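Local coordinates for succinylglutamate desuccinylase (Chromobacterium violaceum, PDB 1YW4), which probably hydrolyses N-succinylglutamate to succinate and glutamate, the last step of the AST pathway of arginine degradation, using one zinc ion per subunit, at residues A[83-88]-A[133-138]; A[159-164]-A[183-188]. All coordinates share one frame; numbering follows the deposited sequence.

Interaction 1 of 2, residues A[83-88]-A[133-138]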
ATOM      1  N   ARG A  83      -5.919   8.777 -35.084  1.00 21.03           N
ATOM      2  CA  ARG A  83      -6.910   7.810 -35.528  1.00 20.51           C
ATOM      3  C   ARG A  83      -7.921   7.890 -34.389  1.00 18.19           C
ATOM      4  O   ARG A  83      -7.588   7.578 -33.251  1.00 19.83           O
ATOM      5  CB  ARG A  83      -6.322   6.406 -35.583  1.00 19.89           C
ATOM      6  CG  ARG A  83      -5.304   6.192 -36.687  1.00 21.59           C
ATOM      7  CD  ARG A  83      -4.825   4.756 -36.698  1.00 19.09           C
ATOM      8  NE  ARG A  83      -5.849   3.816 -37.158  1.00 19.42           N
ATOM      9  CZ  ARG A  83      -6.261   2.760 -36.459  1.00 18.72           C
ATOM     10  NH1 ARG A  83      -7.175   1.954 -36.961  1.00 15.80           N
ATOM     11  NH2 ARG A  83      -5.770   2.518 -35.252  1.00 17.08           N
ATOM     12  N   LEU A  84      -9.144   8.307 -34.697  1.00 17.38           N
ATOM     13  CA  LEU A  84     -10.179   8.459 -33.686  1.00 14.08           C
ATOM     14  C   LEU A  84     -11.408   7.578 -33.880  1.00 14.27           C
ATOM     15  O   LEU A  84     -12.019   7.564 -34.948  1.00 15.32           O
ATOM     16  CB  LEU A  84     -10.628   9.924 -33.639  1.00 12.61           C
ATOM     17  CG  LEU A  84     -11.875  10.301 -32.828  1.00 13.70           C
ATOM     18  CD1 LEU A  84     -11.632   9.986 -31.365  1.00 12.04           C
ATOM     19  CD2 LEU A  84     -12.209  11.780 -33.000  1.00 14.87           C
ATOM     20  N   LEU A  85     -11.771   6.848 -32.836  1.00 11.58           N
ATOM     21  CA  LEU A  85     -12.976   6.034 -32.873  1.00 11.24           C
ATOM     22  C   LEU A  85     -13.885   6.516 -31.739  1.00 10.05           C
ATOM     23  O   LEU A  85     -13.501   6.480 -30.578  1.00 13.26           O
ATOM     24  CB  LEU A  85     -12.648   4.561 -32.670  1.00  7.94           C
ATOM     25  CG  LEU A  85     -13.862   3.626 -32.564  1.00  8.03           C
ATOM     26  CD1 LEU A  85     -14.790   3.788 -33.768  1.00  7.53           C
ATOM     27  CD2 LEU A  85     -13.364   2.189 -32.478  1.00  9.63           C
ATOM     28  N   VAL A  86     -15.078   6.990 -32.087  1.00 12.21           N
ATOM     29  CA  VAL A  86     -16.041   7.445 -31.095  1.00 11.54           C
ATOM     30  C   VAL A  86     -17.152   6.407 -30.980  1.00 11.99           C
ATOM     31  O   VAL A  86     -17.677   5.924 -31.993  1.00 10.34           O
ATOM     32  CB  VAL A  86     -16.686   8.795 -31.478  1.00 12.54           C
ATOM     33  CG1 VAL A  86     -17.785   9.146 -30.482  1.00 11.44           C
ATOM     34  CG2 VAL A  86     -15.627   9.904 -31.485  1.00 14.01           C
HETATM   35  N   MSE A  87     -17.489   6.065 -29.742  1.00  9.46           N
HETATM   36  CA  MSE A  87     -18.546   5.108 -29.480  1.00 11.21           C
HETATM   37  C   MSE A  87     -19.622   5.640 -28.541  1.00 10.46           C
HETATM   38  O   MSE A  87     -19.338   6.000 -27.402  1.00 12.18           O
HETATM   39  CB  MSE A  87     -17.987   3.841 -28.849  1.00 14.59           C
HETATM   40  CG  MSE A  87     -17.114   3.008 -29.728  1.00 15.80           C
HETATM   41 SE   MSE A  87     -16.538   1.440 -28.785  1.00 26.23          SE
HETATM   42  CE  MSE A  87     -16.467   0.173 -30.202  1.00 22.18           C
ATOM     43  N   PHE A  88     -20.849   5.727 -29.041  1.00  9.41           N
ATOM     44  CA  PHE A  88     -21.990   6.115 -28.220  1.00 10.79           C
ATOM     45  C   PHE A  88     -22.412   4.686 -27.859  1.00 12.29           C
ATOM     46  O   PHE A  88     -23.137   4.029 -28.604  1.00 10.61           O
ATOM     47  CB  PHE A  88     -23.045   6.827 -29.072  1.00 12.12           C
ATOM     48  CG  PHE A  88     -22.596   8.173 -29.585  1.00 13.49           C
ATOM     49  CD1 PHE A  88     -22.433   8.396 -30.947  1.00 12.03           C
ATOM     50  CD2 PHE A  88     -22.275   9.196 -28.694  1.00 11.94           C
ATOM     51  CE1 PHE A  88     -21.949   9.619 -31.414  1.00 15.26           C
ATOM     52  CE2 PHE A  88     -21.787  10.428 -29.151  1.00 11.94           C
ATOM     53  CZ  PHE A  88     -21.624  10.638 -30.510  1.00 13.59           C
ATOM     54  N   ALA A 133     -11.135  -3.903 -30.519  1.00 14.00           N
ATOM     55  CA  ALA A 133      -9.992  -4.771 -30.782  1.00 15.47           C
ATOM     56  C   ALA A 133      -9.442  -4.552 -32.195  1.00 15.82           C
ATOM     57  O   ALA A 133      -8.233  -4.430 -32.376  1.00 15.63           O
ATOM     58  CB  ALA A 133     -10.378  -6.237 -30.596  1.00 15.86           C
ATOM     59  N   GLU A 134     -10.326  -4.496 -33.187  1.00 14.79           N
ATOM     60  CA  GLU A 134      -9.888  -4.304 -34.567  1.00 16.00           C
ATOM     61  C   GLU A 134      -9.291  -2.913 -34.760  1.00 15.61           C
ATOM     62  O   GLU A 134      -8.344  -2.732 -35.522  1.00 13.39           O
ATOM     63  CB  GLU A 134     -11.056  -4.521 -35.534  1.00 15.87           C
ATOM     64  CG  GLU A 134     -11.698  -5.896 -35.406  1.00 17.66           C
ATOM     65  CD  GLU A 134     -12.864  -6.099 -36.370  1.00 23.01           C
ATOM     66  OE1 GLU A 134     -13.525  -5.101 -36.736  1.00 23.89           O
ATOM     67  OE2 GLU A 134     -13.128  -7.260 -36.753  1.00 22.83           O
ATOM     68  N   PHE A 135      -9.844  -1.934 -34.055  1.00 15.19           N
ATOM     69  CA  PHE A 135      -9.347  -0.571 -34.141  1.00 14.50           C
ATOM     70  C   PHE A 135      -7.921  -0.465 -33.617  1.00 14.62           C
ATOM     71  O   PHE A 135      -7.050   0.119 -34.262  1.00 13.99           O
ATOM     72  CB  PHE A 135     -10.227   0.371 -33.319  1.00 13.82           C
ATOM     73  CG  PHE A 135      -9.736   1.790 -33.293  1.00 11.00           C
ATOM     74  CD1 PHE A 135      -9.791   2.575 -34.439  1.00 12.64           C
ATOM     75  CD2 PHE A 135      -9.269   2.359 -32.110  1.00 12.43           C
ATOM     76  CE1 PHE A 135      -9.395   3.909 -34.409  1.00 10.38           C
ATOM     77  CE2 PHE A 135      -8.870   3.692 -32.066  1.00 10.70           C
ATOM     78  CZ  PHE A 135      -8.936   4.470 -33.222  1.00 10.72           C
ATOM     79  N   PHE A 136      -7.683  -1.016 -32.436  1.00 14.59           N
ATOM     80  CA  PHE A 136      -6.358  -0.925 -31.863  1.00 16.37           C
ATOM     81  C   PHE A 136      -5.334  -1.835 -32.519  1.00 16.97           C
ATOM     82  O   PHE A 136      -4.135  -1.565 -32.464  1.00 16.24           O
ATOM     83  CB  PHE A 136      -6.404  -1.179 -30.360  1.00 15.68           C
ATOM     84  CG  PHE A 136      -6.899  -0.002 -29.564  1.00 16.33           C
ATOM     85  CD1 PHE A 136      -6.299   1.251 -29.694  1.00 14.55           C
ATOM     86  CD2 PHE A 136      -7.944  -0.154 -28.661  1.00 14.60           C
ATOM     87  CE1 PHE A 136      -6.730   2.332 -28.934  1.00 13.94           C
ATOM     88  CE2 PHE A 136      -8.379   0.919 -27.898  1.00 14.85           C
ATOM     89  CZ  PHE A 136      -7.774   2.164 -28.032  1.00 13.57           C
ATOM     90  N   ALA A 137      -5.800  -2.906 -33.145  1.00 18.76           N
ATOM     91  CA  ALA A 137      -4.891  -3.830 -33.805  1.00 20.56           C
ATOM     92  C   ALA A 137      -4.163  -3.107 -34.943  1.00 21.34           C
ATOM     93  O   ALA A 137      -3.032  -3.454 -35.288  1.00 21.94           O
ATOM     94  CB  ALA A 137      -5.670  -5.030 -34.343  1.00 20.10           C
ATOM     95  N   GLY A 138      -4.818  -2.097 -35.511  1.00 21.14           N
ATOM     96  CA  GLY A 138      -4.230  -1.339 -36.602  1.00 20.68           C
ATOM     97  C   GLY A 138      -3.371  -0.182 -36.137  1.00 21.95           C
ATOM     98  O   GLY A 138      -2.753   0.514 -36.943  1.00 22.86           O
TER
HETATM   99  O   HOH W   1      -7.691  -1.113 -37.549  1.00 23.97           O

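Interaction 2 of 2, residues A[159-164]-A[183-188]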
ATOM      1  N   LYS A 159     -13.661  15.119  -9.876  1.00 23.52           N
ATOM      2  CA  LYS A 159     -13.317  14.361 -11.060  1.00 23.60           C
ATOM      3  C   LYS A 159     -12.207  13.371 -10.735  1.00 22.35           C
ATOM      4  O   LYS A 159     -11.167  13.754 -10.196  1.00 19.25           O
ATOM      5  CB  LYS A 159     -12.883  15.328 -12.160  1.00 24.77           C
ATOM      6  CG  LYS A 159     -13.973  16.334 -12.524  1.00 27.72           C
ATOM      7  CD  LYS A 159     -13.441  17.454 -13.393  1.00 32.27           C
ATOM      8  CE  LYS A 159     -12.415  18.285 -12.643  1.00 36.30           C
ATOM      9  NZ  LYS A 159     -11.800  19.335 -13.508  1.00 38.62           N
ATOM     10  N   PHE A 160     -12.435  12.094 -11.031  1.00 17.86           N
ATOM     11  CA  PHE A 160     -11.415  11.095 -10.763  1.00 16.92           C
ATOM     12  C   PHE A 160     -11.380  10.005 -11.822  1.00 17.01           C
ATOM     13  O   PHE A 160     -12.305   9.865 -12.625  1.00 15.48           O
ATOM     14  CB  PHE A 160     -11.588  10.510  -9.350  1.00 15.29           C
ATOM     15  CG  PHE A 160     -12.810   9.642  -9.171  1.00 16.13           C
ATOM     16  CD1 PHE A 160     -12.747   8.274  -9.405  1.00 15.91           C
ATOM     17  CD2 PHE A 160     -14.027  10.197  -8.763  1.00 16.31           C
ATOM     18  CE1 PHE A 160     -13.877   7.468  -9.239  1.00 15.56           C
ATOM     19  CE2 PHE A 160     -15.159   9.402  -8.596  1.00 12.70           C
ATOM     20  CZ  PHE A 160     -15.084   8.036  -8.834  1.00 16.79           C
ATOM     21  N   ALA A 161     -10.289   9.252 -11.840  1.00 17.36           N
ATOM     22  CA  ALA A 161     -10.130   8.191 -12.815  1.00 18.63           C
ATOM     23  C   ALA A 161      -9.945   6.842 -12.146  1.00 18.44           C
ATOM     24  O   ALA A 161      -9.515   6.754 -10.996  1.00 18.06           O
ATOM     25  CB  ALA A 161      -8.938   8.489 -13.719  1.00 16.80           C
ATOM     26  N   ILE A 162     -10.280   5.795 -12.890  1.00 18.36           N
ATOM     27  CA  ILE A 162     -10.128   4.428 -12.428  1.00 19.35           C
ATOM     28  C   ILE A 162      -9.107   3.798 -13.364  1.00 20.34           C
ATOM     29  O   ILE A 162      -9.304   3.791 -14.581  1.00 18.75           O
ATOM     30  CB  ILE A 162     -11.436   3.625 -12.554  1.00 20.03           C
ATOM     31  CG1 ILE A 162     -12.597   4.395 -11.914  1.00 22.10           C
ATOM     32  CG2 ILE A 162     -11.251   2.258 -11.925  1.00 18.58           C
ATOM     33  CD1 ILE A 162     -12.418   4.713 -10.447  1.00 24.68           C
ATOM     34  N   TYR A 163      -8.014   3.295 -12.799  1.00 21.00           N
ATOM     35  CA  TYR A 163      -6.954   2.664 -13.581  1.00 22.88           C
ATOM     36  C   TYR A 163      -7.157   1.154 -13.507  1.00 24.28           C
ATOM     37  O   TYR A 163      -7.036   0.550 -12.441  1.00 25.41           O
ATOM     38  CB  TYR A 163      -5.585   3.043 -13.002  1.00 24.15           C
ATOM     39  CG  TYR A 163      -4.439   3.092 -14.001  1.00 26.23           C
ATOM     40  CD1 TYR A 163      -3.480   4.104 -13.927  1.00 24.75           C
ATOM     41  CD2 TYR A 163      -4.295   2.123 -15.000  1.00 26.26           C
ATOM     42  CE1 TYR A 163      -2.406   4.157 -14.815  1.00 25.76           C
ATOM     43  CE2 TYR A 163      -3.219   2.165 -15.898  1.00 25.60           C
ATOM     44  CZ  TYR A 163      -2.282   3.185 -15.798  1.00 25.12           C
ATOM     45  OH  TYR A 163      -1.222   3.245 -16.671  1.00 24.88           O
ATOM     46  N   PRO A 164      -7.477   0.525 -14.645  1.00 24.44           N
ATOM     47  CA  PRO A 164      -7.701  -0.922 -14.703  1.00 26.08           C
ATOM     48  C   PRO A 164      -6.550  -1.758 -14.158  1.00 27.09           C
ATOM     49  O   PRO A 164      -5.394  -1.323 -14.142  1.00 26.11           O
ATOM     50  CB  PRO A 164      -7.956  -1.173 -16.191  1.00 25.12           C
ATOM     51  CG  PRO A 164      -7.189  -0.074 -16.860  1.00 25.97           C
ATOM     52  CD  PRO A 164      -7.525   1.111 -15.992  1.00 24.20           C
ATOM     53  N   CYS A 183      -5.622  17.941 -16.288  1.00 42.44           N
ATOM     54  CA  CYS A 183      -6.825  17.791 -17.092  1.00 41.48           C
ATOM     55  C   CYS A 183      -8.038  18.027 -16.203  1.00 39.26           C
ATOM     56  O   CYS A 183      -9.130  18.344 -16.681  1.00 40.22           O
ATOM     57  CB  CYS A 183      -6.880  16.383 -17.677  1.00 43.49           C
ATOM     58  SG  CYS A 183      -8.463  15.912 -18.367  1.00 45.42           S
ATOM     59  N   GLY A 184      -7.835  17.861 -14.901  1.00 36.23           N
ATOM     60  CA  GLY A 184      -8.912  18.054 -13.952  1.00 32.85           C
ATOM     61  C   GLY A 184      -9.040  16.902 -12.974  1.00 29.67           C
ATOM     62  O   GLY A 184      -9.564  17.079 -11.878  1.00 29.73           O
ATOM     63  N   ILE A 185      -8.572  15.719 -13.366  1.00 27.40           N
ATOM     64  CA  ILE A 185      -8.650  14.556 -12.489  1.00 24.06           C
ATOM     65  C   ILE A 185      -7.959  14.916 -11.179  1.00 24.90           C
ATOM     66  O   ILE A 185      -6.835  15.415 -11.183  1.00 24.65           O
ATOM     67  CB  ILE A 185      -7.947  13.333 -13.114  1.00 22.32           C
ATOM     68  CG1 ILE A 185      -8.519  13.061 -14.511  1.00 20.98           C
ATOM     69  CG2 ILE A 185      -8.135  12.118 -12.225  1.00 19.46           C
ATOM     70  CD1 ILE A 185     -10.026  12.830 -14.521  1.00 15.38           C
ATOM     71  N   GLU A 186      -8.634  14.656 -10.062  1.00 23.03           N
ATOM     72  CA  GLU A 186      -8.101  14.987  -8.749  1.00 24.41           C
ATOM     73  C   GLU A 186      -7.677  13.760  -7.951  1.00 23.85           C
ATOM     74  O   GLU A 186      -7.131  13.888  -6.856  1.00 22.49           O
ATOM     75  CB  GLU A 186      -9.148  15.776  -7.954  1.00 28.21           C
ATOM     76  CG  GLU A 186      -9.766  16.935  -8.728  1.00 32.18           C
ATOM     77  CD  GLU A 186     -10.882  17.624  -7.965  1.00 35.34           C
ATOM     78  OE1 GLU A 186     -11.600  18.446  -8.574  1.00 38.88           O
ATOM     79  OE2 GLU A 186     -11.044  17.350  -6.757  1.00 36.61           O
ATOM     80  N   ALA A 187      -7.930  12.574  -8.498  1.00 22.70           N
ATOM     81  CA  ALA A 187      -7.578  11.330  -7.827  1.00 22.43           C
ATOM     82  C   ALA A 187      -7.691  10.143  -8.775  1.00 21.67           C
ATOM     83  O   ALA A 187      -8.466  10.175  -9.733  1.00 19.81           O
ATOM     84  CB  ALA A 187      -8.483  11.116  -6.618  1.00 22.70           C
ATOM     85  N   VAL A 188      -6.916   9.098  -8.501  1.00 21.05           N
ATOM     86  CA  VAL A 188      -6.937   7.900  -9.333  1.00 19.19           C
ATOM     87  C   VAL A 188      -7.054   6.634  -8.488  1.00 20.11           C
ATOM     88  O   VAL A 188      -6.327   6.454  -7.512  1.00 17.99           O
ATOM     89  CB  VAL A 188      -5.659   7.786 -10.198  1.00 18.16           C
ATOM     90  CG1 VAL A 188      -5.776   6.588 -11.135  1.00 20.76           C
ATOM     91  CG2 VAL A 188      -5.447   9.057 -10.989  1.00 17.98           C
TER

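Interaction 1 of 2, residues A[83-88]-A[133-138]
Arg83 and Leu85 hold the Phe135 ring between them, one over each face. Phe135 points from helix 120-137 toward strand 83-88, with CG anti to its backbone N (chi1 177°). Leu85 CB sits over the ring centre, 3.7 Å from the centroid of the Phe135 ring, as a CH-pi contact. Leu85 CD2 packs 3.7 Å from Phe135 CB. On the opposite face the Arg83 guanidinium stacks toward the rim, its plane turned 23° from the ring. This is an off-centre cation-pi contact, with Arg83 CZ 4.5 Å from the centroid of the Phe135 ring.

The Arg83 chain bends at chi3 (71°), and its end also reaches the Phe135 backbone. Arg83 NH2 bonds to Phe135 O at 2.9 Å, nearly straight; Arg83 NH1 reaches the same oxygen at 3.3 Å, on a lone pair and more bent. Both bonds lie in the guanidinium plane. Ser48 OG and Gly41 O bond to NH2 and NE, which helps fix the group's rotation. Arg83 NH1 also donates a weak bond to a water, which in turn donates to Glu134 O. An arginine thus bonds end-on to a carbonyl near the C-terminal end of a helix while stacking on that residue's ring, within antiparallel helix-on-strand packing of the alpha/beta catalytic domain.

Interaction 2 of 2, residues A[159-164]-A[183-188]
Ile185 has CG2 anti to its backbone N and CG1 beside it (chi1 -54°); Ile185 CG2 meets Phe160 CA at 3.7 Å and Ala161 CB at 4.0 Å. Lys159 bends at chi3 (-64°), and Lys159 CE lies 3.2 Å from Gly184 O. Its NZ lies close to Gly184 CA, which carries no side chain; Gly184 has a positive phi (131°). Val188 CG1 touches Tyr163 CB and the edge of the Tyr163 ring. The Tyr163 hydroxyl bonds to Lys173 N.

Two backbone bonds join the segments. Glu186 N donates to Lys159 O at 2.7 Å, and Ala161 N donates to Ala187 O at 2.9 Å. Val188 CA adds a CA-H...O contact to Ala161 O at 3.3 Å. Phe160 CB lies 4.2 Å from Ala187 CB, while the Phe160 ring leads away from the segment 183-188. The ring meets Phe282 edge-to-face, and the Phe160 side chain touches Glu214, the predicted active-site residue. Ala161 and Val188 form a parallel bridge. The contact is a parallel strand pairing in the catalytic domain, with the Phe160 side chain beside the probable active site and about 9 Å from the zinc ion.

Interaction 1 is complete in the sequence before interaction 2 starts. Their centres are about 22 Å apart, and their nearest atoms are about 11 Å apart. They lie on opposite sides of the chain's centre, within the catalytic domain. Interaction 1 sets helix 120-137 against strand 83-88, whereas interaction 2 pairs strands 160-163 and 187-190. Strands 48-53, 143-151 and 209-215 lie between the two places. Strand 143-151 carries the zinc ligand His149, and strand 209-215 carries Glu214. The two contacts therefore lie to either side of the central strands that bear these residues; interaction 2 is near the site, and interaction 1 is away from it.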